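PDB 3NGF: AP endonuclease, family 2 from Brucella melitensis biovar Abortus, which probably acts as a hydroxypyruvate isomerase of the hyi family, binding manganese in a xylose isomerase-like TIM barrel. Local coordinates for residues 109-122 with 147-161. Sequence-based numbering, arbitrary orientation. Where two conformers were deposited one is given.
Sequences TLHAMSGITEGLDR and VLVEPLNTRNMPGYF. With MN (manganese (II) ion), chain C.
His111 lies across Glu150 where the two segments are closely packed: Glu150 CB sits over one face of the imidazole, 3.8 Å from the centroid, and the carboxylate plane is turned 76° from the ring. With CG anti to the backbone N (chi1 -169°) and the chain extended beyond it, Glu150 reaches the manganese ion, which OE2 binds at 2.2 Å; Asp185, Gln211 and Glu247 also bind it. Glu150 is a predicted proton donor/acceptor. A water in the ring planes of both His111 and Tyr160 bonds to His111 NE2, Tyr160 OH and Glu150 O. Ser114 N donates an almost straight bond to Tyr160 OH (2.9 Å, 174°), which fixes the phenol's end. Leading into this site, strands 109-111 and 147-149 are parallel neighbours in the TIM barrel, linked through helix 122-140 as a beta-alpha-beta unit and bonded by Leu148 N to Leu110 O and Ala112 N to Leu148 O. The tight spot is here, Thr109 CG2 against Leu148 CD1 at 3.4 Å. Farther out the loops add backbone bonds: Phe161 N to Gly115 O and Thr117 N to Gly159 O. Arg122 bends at chi2 and lays its guanidinium nearly flat over the Phe161 ring, CZ 3.4 Å from CE1, while NH1 and NH2 both grip Phe161 O. At the solvent side, exposed Glu118 adds little beyond a weak bond from its N to Gly159 O (3.4 Å).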
loop_
_atom_site.group_PDB
_atom_site.type_symbol
_atom_site.label_atom_id
_atom_site.label_comp_id
_atom_site.label_asym_id
_atom_site.label_seq_id
_atom_site.Cartn_x
_atom_site.Cartn_y
_atom_site.Cartn_z
ATOM N N THR A 109 -6.220 1.605 7.443
ATOM C CA THR A 109 -4.829 1.229 7.103
ATOM C C THR A 109 -4.144 2.341 6.305
ATOM O O THR A 109 -4.686 2.800 5.314
ATOM C CB THR A 109 -4.789 -0.098 6.305
ATOM O OG1 THR A 109 -5.634 -1.066 6.927
ATOM C CG2 THR A 109 -3.355 -0.633 6.201
ATOM N N LEU A 110 -2.962 2.766 6.756
ATOM C CA LEU A 110 -2.220 3.851 6.129
ATOM C C LEU A 110 -0.786 3.406 5.917
ATOM O O LEU A 110 -0.199 2.792 6.823
ATOM C CB LEU A 110 -2.212 5.096 7.002
ATOM C CG LEU A 110 -3.568 5.727 7.275
ATOM C CD1 LEU A 110 -3.436 6.800 8.377
ATOM C CD2 LEU A 110 -4.088 6.329 5.981
ATOM N N HIS A 111 -0.234 3.709 4.750
ATOM C CA HIS A 111 1.168 3.461 4.447
ATOM C C HIS A 111 2.003 4.726 4.715
ATOM O O HIS A 111 1.760 5.781 4.115
ATOM C CB HIS A 111 1.293 2.991 2.992
ATOM C CG HIS A 111 2.689 2.930 2.457
ATOM N ND1 HIS A 111 2.960 3.035 1.108
ATOM C CD2 HIS A 111 3.884 2.769 3.069
ATOM C CE1 HIS A 111 4.262 2.922 0.915
ATOM N NE2 HIS A 111 4.846 2.762 2.085
ATOM N N ALA A 112 2.961 4.624 5.628
ATOM C CA ALA A 112 3.918 5.708 5.875
ATOM C C ALA A 112 5.199 5.451 5.088
ATOM O O ALA A 112 5.939 4.517 5.409
ATOM C CB ALA A 112 4.216 5.801 7.361
ATOM N N MET A 113 5.456 6.277 4.082
ATOM C CA MET A 113 6.648 6.154 3.244
ATOM C C MET A 113 7.912 6.604 3.997
ATOM O O MET A 113 7.867 7.499 4.854
ATOM C CB MET A 113 6.469 6.958 1.953
ATOM C CG MET A 113 5.277 6.477 1.082
ATOM S SD MET A 113 5.382 7.200 -0.559
ATOM C CE MET A 113 6.706 6.272 -1.295
ATOM N N SER A 114 9.034 5.983 3.664
ATOM C CA SER A 114 10.270 6.151 4.433
ATOM C C SER A 114 11.281 7.141 3.856
ATOM O O SER A 114 12.062 7.737 4.605
ATOM C CB SER A 114 10.958 4.792 4.673
ATOM O OG SER A 114 10.308 4.054 5.699
ATOM N N GLY A 115 11.312 7.279 2.532
ATOM C CA GLY A 115 12.216 8.219 1.876
ATOM C C GLY A 115 13.361 7.509 1.182
ATOM O O GLY A 115 13.629 6.325 1.436
ATOM N N ILE A 116 14.029 8.257 0.309
ATOM C CA ILE A 116 15.310 7.877 -0.273
ATOM C C ILE A 116 16.396 8.212 0.761
ATOM O O ILE A 116 16.621 9.406 1.063
ATOM C CB ILE A 116 15.592 8.668 -1.582
ATOM C CG1 ILE A 116 14.470 8.485 -2.609
ATOM C CG2 ILE A 116 16.957 8.297 -2.184
ATOM C CD1 ILE A 116 14.200 7.061 -2.972
ATOM N N THR A 117 17.065 7.178 1.275
ATOM C CA THR A 117 18.057 7.305 2.353
ATOM C C THR A 117 19.498 6.958 1.941
ATOM O O THR A 117 20.403 6.940 2.788
ATOM C CB THR A 117 17.658 6.425 3.534
ATOM O OG1 THR A 117 17.506 5.065 3.093
ATOM C CG2 THR A 117 16.348 6.940 4.139
ATOM N N GLU A 118 19.711 6.684 0.654
ATOM C CA GLU A 118 21.049 6.438 0.124
ATOM C C GLU A 118 21.946 7.627 0.458
ATOM O O GLU A 118 21.547 8.773 0.277
ATOM C CB GLU A 118 20.991 6.246 -1.395
ATOM C CG GLU A 118 22.362 6.113 -2.062
ATOM C CD GLU A 118 23.101 4.854 -1.632
ATOM O OE1 GLU A 118 22.570 4.110 -0.776
ATOM O OE2 GLU A 118 24.211 4.603 -2.149
ATOM N N GLY A 119 23.140 7.353 0.972
ATOM C CA GLY A 119 24.076 8.421 1.355
ATOM C C GLY A 119 23.853 8.979 2.759
ATOM O O GLY A 119 24.625 9.831 3.226
ATOM N N LEU A 120 22.815 8.512 3.443
ATOM C CA LEU A 120 22.626 8.849 4.850
ATOM C C LEU A 120 23.157 7.715 5.723
ATOM O O LEU A 120 23.335 6.584 5.254
ATOM C CB LEU A 120 21.151 9.122 5.160
ATOM C CG LEU A 120 20.469 10.274 4.419
ATOM C CD1 LEU A 120 19.024 10.447 4.952
ATOM C CD2 LEU A 120 21.251 11.588 4.539
ATOM N N ASP A 121 23.436 8.032 6.988
ATOM C CA ASP A 121 23.883 7.026 7.953
ATOM C C ASP A 121 22.739 6.037 8.269
ATOM O O ASP A 121 21.655 6.440 8.705
ATOM C CB ASP A 121 24.401 7.704 9.227
ATOM C CG ASP A 121 24.856 6.703 10.271
ATOM O OD1 ASP A 121 25.965 6.142 10.140
ATOM O OD2 ASP A 121 24.089 6.466 11.221
ATOM N N ARG A 122 22.981 4.750 8.027
ATOM C CA ARG A 122 21.931 3.737 8.137
ATOM C C ARG A 122 21.351 3.658 9.544
ATOM O O ARG A 122 20.139 3.586 9.709
ATOM C CB ARG A 122 22.450 2.362 7.701
ATOM C CG ARG A 122 21.375 1.286 7.673
ATOM C CD ARG A 122 20.347 1.582 6.579
ATOM N NE ARG A 122 19.187 0.693 6.626
ATOM C CZ ARG A 122 18.225 0.656 5.708
ATOM N NH1 ARG A 122 17.205 -0.190 5.853
ATOM N NH2 ARG A 122 18.280 1.442 4.627
ATOM N N VAL A 147 -0.606 1.423 10.762
ATOM C CA VAL A 147 0.367 2.041 9.861
ATOM C C VAL A 147 1.287 0.974 9.293
ATOM O O VAL A 147 1.779 0.114 10.032
ATOM C CB VAL A 147 1.201 3.160 10.553
ATOM C CG1 VAL A 147 1.902 2.674 11.818
ATOM C CG2 VAL A 147 2.188 3.814 9.572
ATOM N N LEU A 148 1.547 1.053 7.991
ATOM C CA LEU A 148 2.364 0.057 7.323
ATOM C C LEU A 148 3.645 0.602 6.758
ATOM O O LEU A 148 3.726 1.764 6.333
ATOM C CB LEU A 148 1.593 -0.597 6.169
ATOM C CG LEU A 148 0.258 -1.250 6.490
ATOM C CD1 LEU A 148 -0.353 -1.868 5.203
ATOM C CD2 LEU A 148 0.383 -2.265 7.636
ATOM N N VAL A 149 4.633 -0.294 6.708
ATOM C CA VAL A 149 5.877 -0.081 5.972
ATOM C C VAL A 149 5.821 -0.982 4.751
ATOM O O VAL A 149 5.483 -2.173 4.869
ATOM C CB VAL A 149 7.140 -0.407 6.846
ATOM C CG1 VAL A 149 7.047 -1.797 7.557
ATOM C CG2 VAL A 149 8.463 -0.301 6.002
ATOM N N GLU A 150 6.152 -0.423 3.584
ATOM C CA GLU A 150 6.135 -1.177 2.317
ATOM C C GLU A 150 7.519 -1.277 1.696
ATOM O O GLU A 150 8.020 -0.287 1.156
ATOM C CB GLU A 150 5.242 -0.526 1.276
ATOM C CG GLU A 150 5.006 -1.437 0.057
ATOM C CD GLU A 150 4.360 -0.765 -1.150
ATOM O OE1 GLU A 150 4.091 0.447 -1.178
ATOM O OE2 GLU A 150 4.111 -1.512 -2.104
ATOM N N PRO A 151 8.123 -2.468 1.744
ATOM C CA PRO A 151 9.363 -2.659 0.957
ATOM C C PRO A 151 9.096 -2.446 -0.530
ATOM O O PRO A 151 8.105 -2.950 -1.062
ATOM C CB PRO A 151 9.739 -4.118 1.250
ATOM C CG PRO A 151 9.081 -4.416 2.557
ATOM C CD PRO A 151 7.803 -3.650 2.552
ATOM N N LEU A 152 9.993 -1.715 -1.187
ATOM C CA LEU A 152 9.897 -1.465 -2.616
ATOM C C LEU A 152 10.967 -2.313 -3.333
ATOM O O LEU A 152 11.328 -3.400 -2.837
ATOM C CB LEU A 152 9.956 0.031 -2.883
ATOM C CG LEU A 152 8.865 0.848 -2.148
ATOM C CD1 LEU A 152 8.964 2.322 -2.513
ATOM C CD2 LEU A 152 7.432 0.302 -2.427
ATOM N N ASN A 153 11.390 -1.926 -4.522
ATOM C CA ASN A 153 12.502 -2.610 -5.167
ATOM C C ASN A 153 13.468 -1.570 -5.716
ATOM O O ASN A 153 13.084 -0.420 -5.946
ATOM C CB ASN A 153 11.992 -3.581 -6.239
ATOM C CG ASN A 153 11.608 -2.888 -7.527
ATOM O OD1 ASN A 153 12.479 -2.482 -8.322
ATOM N ND2 ASN A 153 10.301 -2.775 -7.774
ATOM N N THR A 154 14.712 -1.988 -5.952
ATOM C CA THR A 154 15.806 -1.074 -6.279
ATOM C C THR A 154 15.877 -0.710 -7.768
ATOM O O THR A 154 16.653 0.162 -8.178
ATOM C CB THR A 154 17.159 -1.684 -5.842
ATOM O OG1 THR A 154 17.293 -2.990 -6.401
ATOM C CG2 THR A 154 17.232 -1.806 -4.331
ATOM N N ARG A 155 15.072 -1.380 -8.588
ATOM C CA ARG A 155 14.974 -1.026 -9.977
ATOM C C ARG A 155 14.010 0.119 -10.156
ATOM O O ARG A 155 14.315 1.114 -10.829
ATOM C CB ARG A 155 14.527 -2.232 -10.802
ATOM C CG ARG A 155 14.338 -1.913 -12.261
ATOM C CD ARG A 155 14.413 -3.154 -13.145
ATOM N NE ARG A 155 13.388 -4.148 -12.860
ATOM C CZ ARG A 155 13.598 -5.419 -12.476
ATOM N NH1 ARG A 155 12.560 -6.226 -12.285
ATOM N NH2 ARG A 155 14.824 -5.910 -12.298
ATOM N N ASN A 156 12.836 0.002 -9.548
ATOM C CA ASN A 156 11.837 1.072 -9.626
ATOM C C ASN A 156 12.068 2.231 -8.661
ATOM O O ASN A 156 11.687 3.343 -8.984
ATOM C CB ASN A 156 10.423 0.521 -9.417
ATOM C CG ASN A 156 9.954 -0.334 -10.583
ATOM O OD1 ASN A 156 9.500 -1.448 -10.394
ATOM N ND2 ASN A 156 10.112 0.180 -11.813
ATOM N N MET A 157 12.680 1.982 -7.496
ATOM C CA MET A 157 12.931 3.033 -6.500
ATOM C C MET A 157 14.364 2.955 -5.955
ATOM O O MET A 157 14.579 2.637 -4.783
ATOM C CB MET A 157 11.909 2.939 -5.357
ATOM C CG MET A 157 11.654 4.282 -4.629
ATOM S SD MET A 157 10.869 5.559 -5.656
ATOM C CE MET A 157 9.157 4.994 -5.657
ATOM N N PRO A 158 15.363 3.238 -6.814
ATOM C CA PRO A 158 16.745 3.135 -6.331
ATOM C C PRO A 158 16.993 4.065 -5.149
ATOM O O PRO A 158 16.549 5.206 -5.164
ATOM C CB PRO A 158 17.603 3.549 -7.543
ATOM C CG PRO A 158 16.667 4.067 -8.570
ATOM C CD PRO A 158 15.269 3.699 -8.207
ATOM N N GLY A 159 17.689 3.564 -4.135
ATOM C CA GLY A 159 18.049 4.363 -2.965
ATOM C C GLY A 159 16.978 4.428 -1.895
ATOM O O GLY A 159 17.188 5.049 -0.854
ATOM N N TYR A 160 15.845 3.768 -2.125
ATOM C CA TYR A 160 14.792 3.700 -1.112
ATOM C C TYR A 160 15.265 2.982 0.159
ATOM O O TYR A 160 16.046 2.016 0.106
ATOM C CB TYR A 160 13.519 3.024 -1.661
ATOM C CG TYR A 160 12.305 3.326 -0.854
ATOM C CD1 TYR A 160 11.768 4.606 -0.821
ATOM C CD2 TYR A 160 11.662 2.322 -0.112
ATOM C CE1 TYR A 160 10.627 4.890 -0.048
ATOM C CE2 TYR A 160 10.535 2.608 0.668
ATOM C CZ TYR A 160 10.021 3.883 0.688
ATOM O OH TYR A 160 8.903 4.169 1.467
ATOM N N PHE A 161 14.772 3.463 1.288
ATOM C CA PHE A 161 15.151 2.969 2.618
ATOM C C PHE A 161 14.998 1.467 2.804
ATOM O O PHE A 161 15.893 0.845 3.347
ATOM C CB PHE A 161 14.315 3.678 3.678
ATOM C CG PHE A 161 14.533 3.168 5.071
ATOM C CD1 PHE A 161 15.775 3.322 5.712
ATOM C CD2 PHE A 161 13.485 2.568 5.757
ATOM C CE1 PHE A 161 15.956 2.856 7.013
ATOM C CE2 PHE A 161 13.654 2.103 7.054
ATOM C CZ PHE A 161 14.887 2.251 7.689
HETATM MN MN MN C . 2.931 -1.159 -3.874
HETATM O O HOH W 1 7.473 2.152 2.205
HETATM O O HOH W 2 2.322 0.969 -2.783
HETATM O O HOH W 3 4.458 0.111 -4.970
#